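Local coordinates for protein NG, ng-dimethylarginine dimethylaminohydrolase (Pseudomonas aeruginosa, PDB 1H70) that hydrolyses N(G),N(G)-dimethyl-L-arginine and N(G)-monomethyl-L-arginine, inhibitors of nitric oxide synthase, to L-citrulline and dimethylamine or methylamine, at residues Val65-Val69 with Arg86-Thr90; Pro111-Glu115 with Arg133-Ala139. The protein carries 1 engineered substitution. One frame throughout, in Å; residues are numbered along the deposited sequence.

Contact 1 (65-69 with 86-90) closes before contact 2 (111-115 with 133-139) opens along the chain. Their centres lie about 13 Å apart, and contact 1 is nearer the centre of the chain. Each joins a loop to the start of a helix, 89-100 in contact 1 and 136-148 in contact 2. They touch directly: D67 OD1 is 3.8 Å from E115 CB, and R87 NH2 is 3.8 Å from T113 OG1. Both belong to the pentein-type alpha/beta propeller of the DDAH family and reach the citrulline in its central active site. Contact 1 holds the ureido end through E66 and D67, and R86 and R133 both bind the carboxylate. Together they form part of this site.

Contact 1: residues Val65-Val69 with Arg86-Thr90; sequences VEDPV and RRGET. With CIR (citrulline), chain B.
V65-P68 has helical phi/psi angles without regular helical bonds, and V69 turns extended. R86-E89 forms a type I beta turn, with E89 N bonded to R86 O at 3.1 Å, and runs into a helix. The closest CA atoms are those of P68 and T90, 5.2 Å apart.

The polar part of the contact is a salt-bridge network. The CA-to-CB bond of D67 (chi1 m) points toward R86-T90, and its OD2 forms a salt bridge to R86 NH1, 2.9 Å. R86 (m, t, p) also pairs with E89 (m, t): NE to OE2 is 2.9 Å and NH2 to OE1 is 2.8 Å. D67 OD2 and citrulline O both lie at the edge of the guanidinium.

Packing is centred on P68. Its CB lies 4.1 Å from T90 CG2, and its CG lies 4.2 Å from E89 OE1.

Citrulline is held by D67 and R86 of this network, and by E66. Its N8 donates to D67 OD1 at 2.9 Å and E66 OE1 at 3.1 Å, and its N6 to D67 OD2 at 2.8 Å. R86 NH1 donates to its carboxylate O at 3.0 Å. This is the citrulline pocket, consistent with the same residues binding the substrate.

The contact is buried. V65 and V69 pack on I93 of helix 89-100, and T90 packs on I78 of strand 76-78.

Contact 2: residues Pro111-Glu115 with Arg133-Ala139; sequences PGTVE and RTNAEGA. With CIR (citrulline), chain B.
G112-E115 is extended; P111, after a cis peptide, is not. R133-N135 runs antiparallel to it and leads into a helix from A136. The CA of G112 is 3.8 Å from that of G138, and those of V114 and T134 are 4.2 Å apart.

R133 (m, m, t) forms a salt bridge from NH1 to E115 OE1, 3.0 Å. Its NH1 and NH2 bind citrulline O and OXT, at 2.9 and 3.1 Å, an end-on grip on the carboxylate. E115 OE1 is also hydrogen-bonded to NE2 of H163, the inferred proton donor.

T134 (m) accepts from E115 N at OG1, 2.9 Å; OG1 is also hydrogen-bonded to D118 OD2. T134 CA makes a CA-H...O contact with T113 O, 3.4 Å.

N135 (p) is the helix N-cap. Its OD1 accepts from G138 N at 2.8 Å and from T113 N at 3.1 Å. Its backbone N donates to T113 O at 3.1 Å.

E137 (t, p) lays CG 4.0 Å from P111 CG. G138 lies so close to T113 O, 3.6 Å from its CA, that a CB would clash.

In sequence the loop links strands 105-107 and 119-122. Helix 136-148 starts beside it, A139 against I128 of strand 125-130.

Contact 1: residues Val65-Val69 with Arg86-Thr90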
loop_
_atom_site.group_PDB
_atom_site.type_symbol
_atom_site.label_atom_id
_atom_site.label_comp_id
_atom_site.label_asym_id
_atom_site.label_seq_id
_atom_site.Cartn_x
_atom_site.Cartn_y
_atom_site.Cartn_z
ATOM N N VAL A 65 -7.343 1.730 1.930
ATOM C CA VAL A 65 -7.890 0.541 1.278
ATOM C C VAL A 65 -6.845 -0.506 0.886
ATOM O O VAL A 65 -7.205 -1.672 0.621
ATOM C CB VAL A 65 -8.734 0.905 0.030
ATOM C CG1 VAL A 65 -9.944 1.733 0.452
ATOM C CG2 VAL A 65 -7.876 1.628 -1.036
ATOM N N GLU A 66 -5.567 -0.133 0.881
ATOM C CA GLU A 66 -4.534 -1.125 0.608
ATOM C C GLU A 66 -4.591 -2.295 1.592
ATOM O O GLU A 66 -4.355 -3.406 1.183
ATOM C CB GLU A 66 -3.142 -0.482 0.694
ATOM C CG GLU A 66 -1.986 -1.472 0.705
ATOM C CD GLU A 66 -0.711 -0.885 0.140
ATOM O OE1 GLU A 66 0.032 -0.236 0.909
ATOM O OE2 GLU A 66 -0.438 -1.073 -1.052
ATOM N N ASP A 67 -4.903 -2.068 2.865
ATOM C CA ASP A 67 -4.825 -3.172 3.844
ATOM C C ASP A 67 -5.854 -4.302 3.772
ATOM O O ASP A 67 -5.499 -5.474 3.910
ATOM C CB ASP A 67 -4.659 -2.586 5.245
ATOM C CG ASP A 67 -3.416 -1.747 5.323
ATOM O OD1 ASP A 67 -2.338 -2.251 4.888
ATOM O OD2 ASP A 67 -3.456 -0.604 5.780
ATOM N N PRO A 68 -7.134 -4.002 3.568
ATOM C CA PRO A 68 -8.158 -5.053 3.537
ATOM C C PRO A 68 -8.161 -6.030 2.356
ATOM O O PRO A 68 -8.910 -7.006 2.421
ATOM C CB PRO A 68 -9.483 -4.277 3.591
ATOM C CG PRO A 68 -9.155 -2.850 3.293
ATOM C CD PRO A 68 -7.701 -2.644 3.490
ATOM N N VAL A 69 -7.378 -5.835 1.296
ATOM C CA VAL A 69 -7.415 -6.728 0.157
ATOM C C VAL A 69 -6.097 -6.726 -0.590
ATOM O O VAL A 69 -5.368 -5.737 -0.584
ATOM C CB VAL A 69 -8.421 -6.285 -0.956
ATOM C CG1 VAL A 69 -8.753 -7.483 -1.863
ATOM C CG2 VAL A 69 -9.697 -5.641 -0.434
ATOM N N ARG A 86 -9.850 -2.155 12.583
ATOM C CA ARG A 86 -9.869 -2.192 11.133
ATOM C C ARG A 86 -10.297 -3.531 10.535
ATOM O O ARG A 86 -10.460 -3.608 9.321
ATOM C CB ARG A 86 -8.457 -1.841 10.607
ATOM C CG ARG A 86 -7.946 -0.474 11.078
ATOM C CD ARG A 86 -6.808 0.026 10.171
ATOM N NE ARG A 86 -7.281 0.090 8.771
ATOM C CZ ARG A 86 -6.493 0.172 7.729
ATOM N NH1 ARG A 86 -5.181 0.276 7.895
ATOM N NH2 ARG A 86 -7.009 0.156 6.509
ATOM N N ARG A 87 -10.507 -4.570 11.354
ATOM C CA ARG A 87 -10.905 -5.868 10.807
ATOM C C ARG A 87 -12.177 -5.813 9.969
ATOM O O ARG A 87 -12.237 -6.414 8.906
ATOM C CB ARG A 87 -11.030 -6.959 11.880
ATOM C CG ARG A 87 -11.050 -8.365 11.278
ATOM C CD ARG A 87 -10.722 -9.422 12.280
ATOM N NE ARG A 87 -9.344 -9.337 12.734
ATOM C CZ ARG A 87 -8.934 -9.700 13.946
ATOM N NH1 ARG A 87 -9.799 -10.192 14.839
ATOM N NH2 ARG A 87 -7.661 -9.568 14.280
ATOM N N GLY A 88 -13.165 -5.049 10.409
ATOM C CA GLY A 88 -14.434 -4.906 9.728
ATOM C C GLY A 88 -14.383 -4.181 8.384
ATOM O O GLY A 88 -15.379 -4.145 7.659
ATOM N N GLU A 89 -13.242 -3.581 8.035
ATOM C CA GLU A 89 -13.096 -2.918 6.755
ATOM C C GLU A 89 -13.185 -3.881 5.576
ATOM O O GLU A 89 -13.471 -3.455 4.441
ATOM C CB GLU A 89 -11.758 -2.164 6.652
ATOM C CG GLU A 89 -11.727 -1.006 7.633
ATOM C CD GLU A 89 -10.465 -0.181 7.553
ATOM O OE1 GLU A 89 -9.807 -0.207 6.477
ATOM O OE2 GLU A 89 -10.133 0.482 8.582
ATOM N N THR A 90 -12.938 -5.170 5.820
ATOM C CA THR A 90 -13.051 -6.136 4.729
ATOM C C THR A 90 -14.485 -6.232 4.226
ATOM O O THR A 90 -14.729 -6.446 3.048
ATOM C CB THR A 90 -12.571 -7.538 5.159
ATOM O OG1 THR A 90 -13.260 -7.948 6.346
ATOM C CG2 THR A 90 -11.078 -7.491 5.492
HETATM C C CIR B . -3.164 2.128 10.701
HETATM O O CIR B . -3.597 0.981 10.372
HETATM O OXT CIR B . -2.482 2.269 11.798
HETATM C CA CIR B . -3.378 3.305 9.789
HETATM N N CIR B . -3.447 4.547 10.583
HETATM C C3 CIR B . -2.231 3.380 8.751
HETATM C C4 CIR B . -2.330 2.185 7.786
HETATM C C5 CIR B . -1.181 2.244 6.795
HETATM N N6 CIR B . -1.279 1.157 5.811
HETATM C C7 CIR B . -0.521 1.040 4.733
HETATM O O7 CIR B . 0.361 1.861 4.435
HETATM N N8 CIR B . -0.734 -0.011 3.917
#

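Contact 2: residues Pro111-Glu115 with Arg133-Ala139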
loop_
_atom_site.group_PDB
_atom_site.type_symbol
_atom_site.label_atom_id
_atom_site.label_comp_id
_atom_site.label_asym_id
_atom_site.label_seq_id
_atom_site.Cartn_x
_atom_site.Cartn_y
_atom_site.Cartn_z
ATOM N N PRO A 111 -6.666 -18.730 12.363
ATOM C CA PRO A 111 -6.106 -17.679 13.219
ATOM C C PRO A 111 -5.072 -16.766 12.546
ATOM O O PRO A 111 -4.182 -16.199 13.202
ATOM C CB PRO A 111 -5.445 -18.509 14.321
ATOM C CG PRO A 111 -4.920 -19.733 13.569
ATOM C CD PRO A 111 -5.890 -19.981 12.439
ATOM N N GLY A 112 -5.217 -16.573 11.251
ATOM C CA GLY A 112 -4.297 -15.724 10.500
ATOM C C GLY A 112 -4.729 -14.266 10.546
ATOM O O GLY A 112 -5.904 -13.957 10.717
ATOM N N THR A 113 -3.767 -13.376 10.373
ATOM C CA THR A 113 -3.994 -11.955 10.425
ATOM C C THR A 113 -3.124 -11.413 9.265
ATOM O O THR A 113 -1.958 -11.786 9.142
ATOM C CB THR A 113 -3.557 -11.640 11.881
ATOM O OG1 THR A 113 -4.681 -11.327 12.752
ATOM C CG2 THR A 113 -2.503 -10.690 11.974
ATOM N N VAL A 114 -3.684 -10.641 8.327
ATOM C CA VAL A 114 -2.863 -10.080 7.230
ATOM C C VAL A 114 -3.349 -8.672 6.915
ATOM O O VAL A 114 -4.545 -8.462 6.886
ATOM C CB VAL A 114 -2.972 -10.841 5.881
ATOM C CG1 VAL A 114 -2.268 -10.097 4.738
ATOM C CG2 VAL A 114 -2.350 -12.243 5.954
ATOM N N GLU A 115 -2.430 -7.740 6.680
ATOM C CA GLU A 115 -2.780 -6.401 6.191
ATOM C C GLU A 115 -1.901 -6.251 4.957
ATOM O O GLU A 115 -0.684 -6.375 5.064
ATOM C CB GLU A 115 -2.564 -5.265 7.206
ATOM C CG GLU A 115 -3.630 -5.308 8.294
ATOM C CD GLU A 115 -3.433 -4.333 9.439
ATOM O OE1 GLU A 115 -2.655 -3.365 9.291
ATOM O OE2 GLU A 115 -4.097 -4.537 10.478
ATOM N N ARG A 133 0.979 -6.463 12.454
ATOM C CA ARG A 133 -0.320 -6.563 11.793
ATOM C C ARG A 133 -0.495 -7.843 10.943
ATOM O O ARG A 133 -1.612 -8.301 10.722
ATOM C CB ARG A 133 -0.535 -5.352 10.895
ATOM C CG ARG A 133 -0.462 -4.009 11.639
ATOM C CD ARG A 133 -1.645 -3.813 12.592
ATOM N NE ARG A 133 -1.562 -2.527 13.304
ATOM C CZ ARG A 133 -1.915 -1.400 12.739
ATOM N NH1 ARG A 133 -2.397 -1.383 11.497
ATOM N NH2 ARG A 133 -1.846 -0.256 13.424
ATOM N N THR A 134 0.603 -8.383 10.433
ATOM C CA THR A 134 0.569 -9.586 9.608
ATOM C C THR A 134 1.370 -10.678 10.280
ATOM O O THR A 134 2.594 -10.565 10.311
ATOM C CB THR A 134 1.170 -9.279 8.233
ATOM O OG1 THR A 134 0.277 -8.386 7.547
ATOM C CG2 THR A 134 1.268 -10.550 7.328
ATOM N N ASN A 135 0.692 -11.721 10.772
ATOM C CA ASN A 135 1.389 -12.806 11.455
ATOM C C ASN A 135 1.793 -13.938 10.503
ATOM O O ASN A 135 1.354 -13.999 9.372
ATOM C CB ASN A 135 0.610 -13.282 12.682
ATOM C CG ASN A 135 -0.688 -13.975 12.377
ATOM O OD1 ASN A 135 -0.957 -14.392 11.240
ATOM N ND2 ASN A 135 -1.516 -14.133 13.424
ATOM N N ALA A 136 2.684 -14.810 10.967
ATOM C CA ALA A 136 3.189 -15.917 10.165
ATOM C C ALA A 136 2.101 -16.858 9.626
ATOM O O ALA A 136 2.237 -17.424 8.547
ATOM C CB ALA A 136 4.194 -16.703 11.011
ATOM N N GLU A 137 1.032 -17.053 10.389
ATOM C CA GLU A 137 -0.066 -17.918 9.944
ATOM C C GLU A 137 -0.791 -17.248 8.780
ATOM O O GLU A 137 -1.139 -17.894 7.811
ATOM C CB GLU A 137 -1.049 -18.212 11.068
ATOM C CG GLU A 137 -2.362 -18.888 10.662
ATOM C CD GLU A 137 -2.221 -20.237 9.955
ATOM O OE1 GLU A 137 -1.164 -20.882 10.077
ATOM O OE2 GLU A 137 -3.190 -20.673 9.287
ATOM N N GLY A 138 -0.981 -15.931 8.879
ATOM C CA GLY A 138 -1.626 -15.161 7.818
ATOM C C GLY A 138 -0.773 -15.186 6.555
ATOM O O GLY A 138 -1.273 -15.355 5.434
ATOM N N ALA A 139 0.521 -14.979 6.731
ATOM C CA ALA A 139 1.455 -15.050 5.608
ATOM C C ALA A 139 1.371 -16.413 4.957
ATOM O O ALA A 139 1.366 -16.538 3.731
ATOM C CB ALA A 139 2.891 -14.790 6.077
HETATM C C CIR B . -3.164 2.128 10.701
HETATM O O CIR B . -3.597 0.981 10.372
HETATM O OXT CIR B . -2.482 2.269 11.798
HETATM C CA CIR B . -3.378 3.305 9.789
HETATM N N CIR B . -3.447 4.547 10.583
HETATM C C3 CIR B . -2.231 3.380 8.751
HETATM C C4 CIR B . -2.330 2.185 7.786
HETATM C C5 CIR B . -1.181 2.244 6.795
HETATM N N6 CIR B . -1.279 1.157 5.811
HETATM C C7 CIR B . -0.521 1.040 4.733
HETATM O O7 CIR B . 0.361 1.861 4.435
HETATM N N8 CIR B . -0.734 -0.011 3.917
#